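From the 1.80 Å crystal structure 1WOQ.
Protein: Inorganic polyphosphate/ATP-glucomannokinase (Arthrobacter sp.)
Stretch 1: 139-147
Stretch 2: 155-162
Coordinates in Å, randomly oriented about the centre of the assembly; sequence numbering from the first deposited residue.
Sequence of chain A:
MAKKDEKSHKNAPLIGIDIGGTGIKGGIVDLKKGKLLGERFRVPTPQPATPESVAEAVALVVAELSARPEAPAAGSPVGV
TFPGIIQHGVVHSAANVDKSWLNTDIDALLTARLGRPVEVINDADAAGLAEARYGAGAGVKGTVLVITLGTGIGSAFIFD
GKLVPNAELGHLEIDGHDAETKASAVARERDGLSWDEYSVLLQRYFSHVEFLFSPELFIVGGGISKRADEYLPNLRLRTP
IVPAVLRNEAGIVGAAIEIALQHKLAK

Stretch 1 139-147: GVKGTVLVI
Stretch 2 155-162: SAFIFDGK

Just past the strand ends, a side-chain carboxylate supplies one half of a two-bond pair: Gly142 N (phi 78) donates to Asp160 OD1 (2.8 Å), and Asp160 N to Gly142 O (3.0 Å). Asp160 (chi1 m, phi/psi 55/39) and Gly161 (76/2) are the central residues of a type I' turn from Phe159 to Lys162. A water lies 2.6 Å from Val140 O and 2.9 Å from Gly142 O and accepts from Gly161 N (2.9 Å).

Beyond, strands 143-147 and 155-159 run antiparallel (167°, axes 4.7 Å apart), phi -80 (Thr143) to -150 (Ser155), psi 111 to 134. Val144-Ile158 and Val146-Ala156 each satisfy both N-H and C=O across the strands: Val144 N to Ile158 O 2.8 Å, Ile158 N to Val144 O 3.0 Å, Val146 N to Ala156 O 3.0 Å, Ala156 N to Val146 O 2.9 Å. Their apolar side chains share one face in van der Waals contact, both valines t, Ile158 m,m; Val144 CB lies 4.0 Å from Ile158 CB, Val146 CB 3.9 Å from Ala156 CB.

The other face carries non-hydrogen-bonded pairs Thr143-Phe159, Leu145-Phe157 and Ile147-Ser155. Leu145 (m,t) lays CD2 over the Phe157 ring (t, chi2 120°), 3.6 Å from Phe157 CD1, a CH-pi contact. Thr143 (m) sets OG1 at the Phe159 ring edge (t, chi2 68°), 3.4 Å from Phe159 CD1; Ile147 CD1 (m,m) meets Ser155 CB (p) at 3.7 Å.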

ATOM      1  N   GLY A 139     -17.021   7.500   5.199  1.00 19.48           N
ATOM      2  CA  GLY A 139     -18.291   8.149   4.922  1.00 21.25           C
ATOM      3  C   GLY A 139     -18.620   8.341   3.454  1.00 22.81           C
ATOM      4  O   GLY A 139     -19.637   8.947   3.116  1.00 23.08           O
ATOM      5  N   VAL A 140     -17.762   7.836   2.575  1.00 21.83           N
ATOM      6  CA  VAL A 140     -18.006   7.960   1.145  1.00 22.09           C
ATOM      7  C   VAL A 140     -18.479   6.622   0.596  1.00 23.06           C
ATOM      8  O   VAL A 140     -17.760   5.624   0.667  1.00 22.98           O
ATOM      9  CB  VAL A 140     -16.733   8.382   0.384  1.00 21.58           C
ATOM     10  CG1 VAL A 140     -17.057   8.573  -1.093  1.00 19.00           C
ATOM     11  CG2 VAL A 140     -16.166   9.661   0.978  1.00 23.62           C
ATOM     12  N   LYS A 141     -19.695   6.595   0.061  1.00 23.11           N
ATOM     13  CA  LYS A 141     -20.230   5.363  -0.500  1.00 24.61           C
ATOM     14  C   LYS A 141     -19.880   5.297  -1.979  1.00 22.77           C
ATOM     15  O   LYS A 141     -19.325   6.244  -2.539  1.00 23.31           O
ATOM     16  CB  LYS A 141     -21.748   5.301  -0.322  1.00 28.80           C
ATOM     17  CG  LYS A 141     -22.494   6.510  -0.859  1.00 33.39           C
ATOM     18  CD  LYS A 141     -24.015   6.329  -0.780  1.00 37.66           C
ATOM     19  CE  LYS A 141     -24.511   6.115   0.650  1.00 40.37           C
ATOM     20  NZ  LYS A 141     -24.102   4.802   1.226  1.00 41.42           N
ATOM     21  N   GLY A 142     -20.196   4.172  -2.603  1.00 19.64           N
ATOM     22  CA  GLY A 142     -19.905   4.021  -4.013  1.00 19.07           C
ATOM     23  C   GLY A 142     -18.445   3.716  -4.270  1.00 16.94           C
ATOM     24  O   GLY A 142     -17.712   3.297  -3.376  1.00 15.49           O
ATOM     25  N   THR A 143     -18.019   3.949  -5.502  1.00 14.71           N
ATOM     26  CA  THR A 143     -16.650   3.672  -5.908  1.00 14.20           C
ATOM     27  C   THR A 143     -15.646   4.736  -5.500  1.00 13.88           C
ATOM     28  O   THR A 143     -15.779   5.903  -5.863  1.00 15.15           O
ATOM     29  CB  THR A 143     -16.582   3.492  -7.430  1.00 13.56           C
ATOM     30  OG1 THR A 143     -17.452   2.423  -7.809  1.00 15.96           O
ATOM     31  CG2 THR A 143     -15.158   3.173  -7.881  1.00 14.05           C
ATOM     32  N   VAL A 144     -14.638   4.310  -4.744  1.00 13.58           N
ATOM     33  CA  VAL A 144     -13.566   5.187  -4.286  1.00 12.95           C
ATOM     34  C   VAL A 144     -12.260   4.520  -4.692  1.00 13.48           C
ATOM     35  O   VAL A 144     -11.994   3.385  -4.309  1.00 13.46           O
ATOM     36  CB  VAL A 144     -13.602   5.365  -2.747  1.00 13.72           C
ATOM     37  CG1 VAL A 144     -12.382   6.149  -2.279  1.00 14.76           C
ATOM     38  CG2 VAL A 144     -14.883   6.100  -2.347  1.00 15.06           C
ATOM     39  N   LEU A 145     -11.440   5.216  -5.469  1.00 13.97           N
ATOM     40  CA  LEU A 145     -10.184   4.624  -5.911  1.00 12.78           C
ATOM     41  C   LEU A 145      -8.983   5.315  -5.293  1.00 13.27           C
ATOM     42  O   LEU A 145      -8.780   6.512  -5.473  1.00 13.87           O
ATOM     43  CB  LEU A 145     -10.090   4.668  -7.443  1.00 12.19           C
ATOM     44  CG  LEU A 145     -11.258   3.999  -8.180  1.00 13.42           C
ATOM     45  CD1 LEU A 145     -11.077   4.159  -9.687  1.00 13.98           C
ATOM     46  CD2 LEU A 145     -11.331   2.527  -7.801  1.00 14.25           C
ATOM     47  N   VAL A 146      -8.197   4.548  -4.545  1.00 12.98           N
ATOM     48  CA  VAL A 146      -7.000   5.071  -3.902  1.00 12.64           C
ATOM     49  C   VAL A 146      -5.826   4.706  -4.805  1.00 13.68           C
ATOM     50  O   VAL A 146      -5.504   3.532  -4.977  1.00 14.14           O
ATOM     51  CB  VAL A 146      -6.803   4.440  -2.508  1.00 14.19           C
ATOM     52  CG1 VAL A 146      -5.639   5.114  -1.787  1.00 14.59           C
ATOM     53  CG2 VAL A 146      -8.080   4.587  -1.692  1.00 14.25           C
ATOM     54  N   ILE A 147      -5.215   5.721  -5.406  1.00 12.39           N
ATOM     55  CA  ILE A 147      -4.093   5.515  -6.313  1.00 13.26           C
ATOM     56  C   ILE A 147      -2.814   5.952  -5.612  1.00 14.27           C
ATOM     57  O   ILE A 147      -2.698   7.105  -5.205  1.00 14.07           O
ATOM     58  CB  ILE A 147      -4.267   6.362  -7.595  1.00 13.32           C
ATOM     59  CG1 ILE A 147      -5.588   6.004  -8.288  1.00 14.65           C
ATOM     60  CG2 ILE A 147      -3.080   6.162  -8.524  1.00 13.99           C
ATOM     61  CD1 ILE A 147      -5.692   4.553  -8.754  1.00 15.42           C
ATOM     62  N   SER A 155      -3.120   0.610  -6.618  1.00 10.06           N
ATOM     63  CA  SER A 155      -4.518   1.000  -6.623  1.00 11.11           C
ATOM     64  C   SER A 155      -5.344   0.119  -5.709  1.00 12.17           C
ATOM     65  O   SER A 155      -5.248  -1.109  -5.761  1.00 12.40           O
ATOM     66  CB  SER A 155      -5.104   0.920  -8.036  1.00 12.47           C
ATOM     67  OG  SER A 155      -5.104  -0.417  -8.514  1.00 14.49           O
ATOM     68  N   ALA A 156      -6.152   0.757  -4.869  1.00 11.65           N
ATOM     69  CA  ALA A 156      -7.055   0.046  -3.980  1.00 12.51           C
ATOM     70  C   ALA A 156      -8.449   0.395  -4.491  1.00 12.83           C
ATOM     71  O   ALA A 156      -8.804   1.574  -4.584  1.00 13.18           O
ATOM     72  CB  ALA A 156      -6.894   0.531  -2.542  1.00 10.82           C
ATOM     73  N   PHE A 157      -9.222  -0.625  -4.838  1.00 12.05           N
ATOM     74  CA  PHE A 157     -10.577  -0.423  -5.337  1.00 13.59           C
ATOM     75  C   PHE A 157     -11.528  -0.606  -4.156  1.00 12.85           C
ATOM     76  O   PHE A 157     -11.683  -1.711  -3.634  1.00 14.37           O
ATOM     77  CB  PHE A 157     -10.880  -1.447  -6.440  1.00 12.53           C
ATOM     78  CG  PHE A 157     -12.055  -1.082  -7.313  1.00 12.03           C
ATOM     79  CD1 PHE A 157     -11.883  -0.906  -8.684  1.00 13.76           C
ATOM     80  CD2 PHE A 157     -13.328  -0.927  -6.770  1.00 13.57           C
ATOM     81  CE1 PHE A 157     -12.968  -0.581  -9.506  1.00 15.16           C
ATOM     82  CE2 PHE A 157     -14.418  -0.601  -7.577  1.00 13.89           C
ATOM     83  CZ  PHE A 157     -14.238  -0.428  -8.949  1.00 14.17           C
ATOM     84  N   ILE A 158     -12.146   0.490  -3.728  1.00 13.53           N
ATOM     85  CA  ILE A 158     -13.080   0.470  -2.609  1.00 13.55           C
ATOM     86  C   ILE A 158     -14.496   0.715  -3.135  1.00 14.17           C
ATOM     87  O   ILE A 158     -14.703   1.600  -3.961  1.00 13.68           O
ATOM     88  CB  ILE A 158     -12.750   1.590  -1.581  1.00 15.90           C
ATOM     89  CG1 ILE A 158     -11.288   1.491  -1.129  1.00 15.84           C
ATOM     90  CG2 ILE A 158     -13.682   1.488  -0.373  1.00 14.23           C
ATOM     91  CD1 ILE A 158     -10.935   0.186  -0.438  1.00 18.63           C
ATOM     92  N   PHE A 159     -15.457  -0.084  -2.679  1.00 15.01           N
ATOM     93  CA  PHE A 159     -16.849   0.098  -3.085  1.00 14.89           C
ATOM     94  C   PHE A 159     -17.737  -0.002  -1.852  1.00 15.79           C
ATOM     95  O   PHE A 159     -17.765  -1.034  -1.177  1.00 16.06           O
ATOM     96  CB  PHE A 159     -17.287  -0.950  -4.109  1.00 16.05           C
ATOM     97  CG  PHE A 159     -18.664  -0.697  -4.658  1.00 17.72           C
ATOM     98  CD1 PHE A 159     -18.906   0.403  -5.473  1.00 16.00           C
ATOM     99  CD2 PHE A 159     -19.731  -1.524  -4.315  1.00 19.75           C
ATOM    100  CE1 PHE A 159     -20.189   0.686  -5.938  1.00 18.85           C
ATOM    101  CE2 PHE A 159     -21.021  -1.251  -4.776  1.00 19.55           C
ATOM    102  CZ  PHE A 159     -21.248  -0.142  -5.588  1.00 18.98           C
ATOM    103  N   ASP A 160     -18.464   1.074  -1.567  1.00 16.96           N
ATOM    104  CA  ASP A 160     -19.331   1.125  -0.396  1.00 18.79           C
ATOM    105  C   ASP A 160     -18.519   0.821   0.860  1.00 18.98           C
ATOM    106  O   ASP A 160     -18.986   0.131   1.772  1.00 20.41           O
ATOM    107  CB  ASP A 160     -20.494   0.131  -0.527  1.00 19.67           C
ATOM    108  CG  ASP A 160     -21.596   0.633  -1.447  1.00 22.44           C
ATOM    109  OD1 ASP A 160     -21.590   1.830  -1.799  1.00 24.13           O
ATOM    110  OD2 ASP A 160     -22.482  -0.173  -1.807  1.00 26.49           O
ATOM    111  N   GLY A 161     -17.293   1.334   0.890  1.00 17.78           N
ATOM    112  CA  GLY A 161     -16.422   1.138   2.037  1.00 18.43           C
ATOM    113  C   GLY A 161     -15.779  -0.232   2.160  1.00 18.28           C
ATOM    114  O   GLY A 161     -15.050  -0.492   3.122  1.00 17.82           O
ATOM    115  N   LYS A 162     -16.033  -1.107   1.194  1.00 16.26           N
ATOM    116  CA  LYS A 162     -15.470  -2.452   1.222  1.00 18.68           C
ATOM    117  C   LYS A 162     -14.382  -2.603   0.170  1.00 15.93           C
ATOM    118  O   LYS A 162     -14.476  -2.036  -0.914  1.00 15.38           O
ATOM    119  CB  LYS A 162     -16.556  -3.500   0.956  1.00 20.90           C
ATOM    120  CG  LYS A 162     -17.756  -3.439   1.887  1.00 27.21           C
ATOM    121  CD  LYS A 162     -18.660  -4.657   1.693  1.00 32.89           C
ATOM    122  CE  LYS A 162     -19.149  -4.786   0.255  1.00 36.08           C
ATOM    123  NZ  LYS A 162     -19.872  -6.074   0.019  1.00 36.93           N
TER
HETATM  124  O   HOH W   1     -16.708   3.657  -0.697  1.00 17.12           O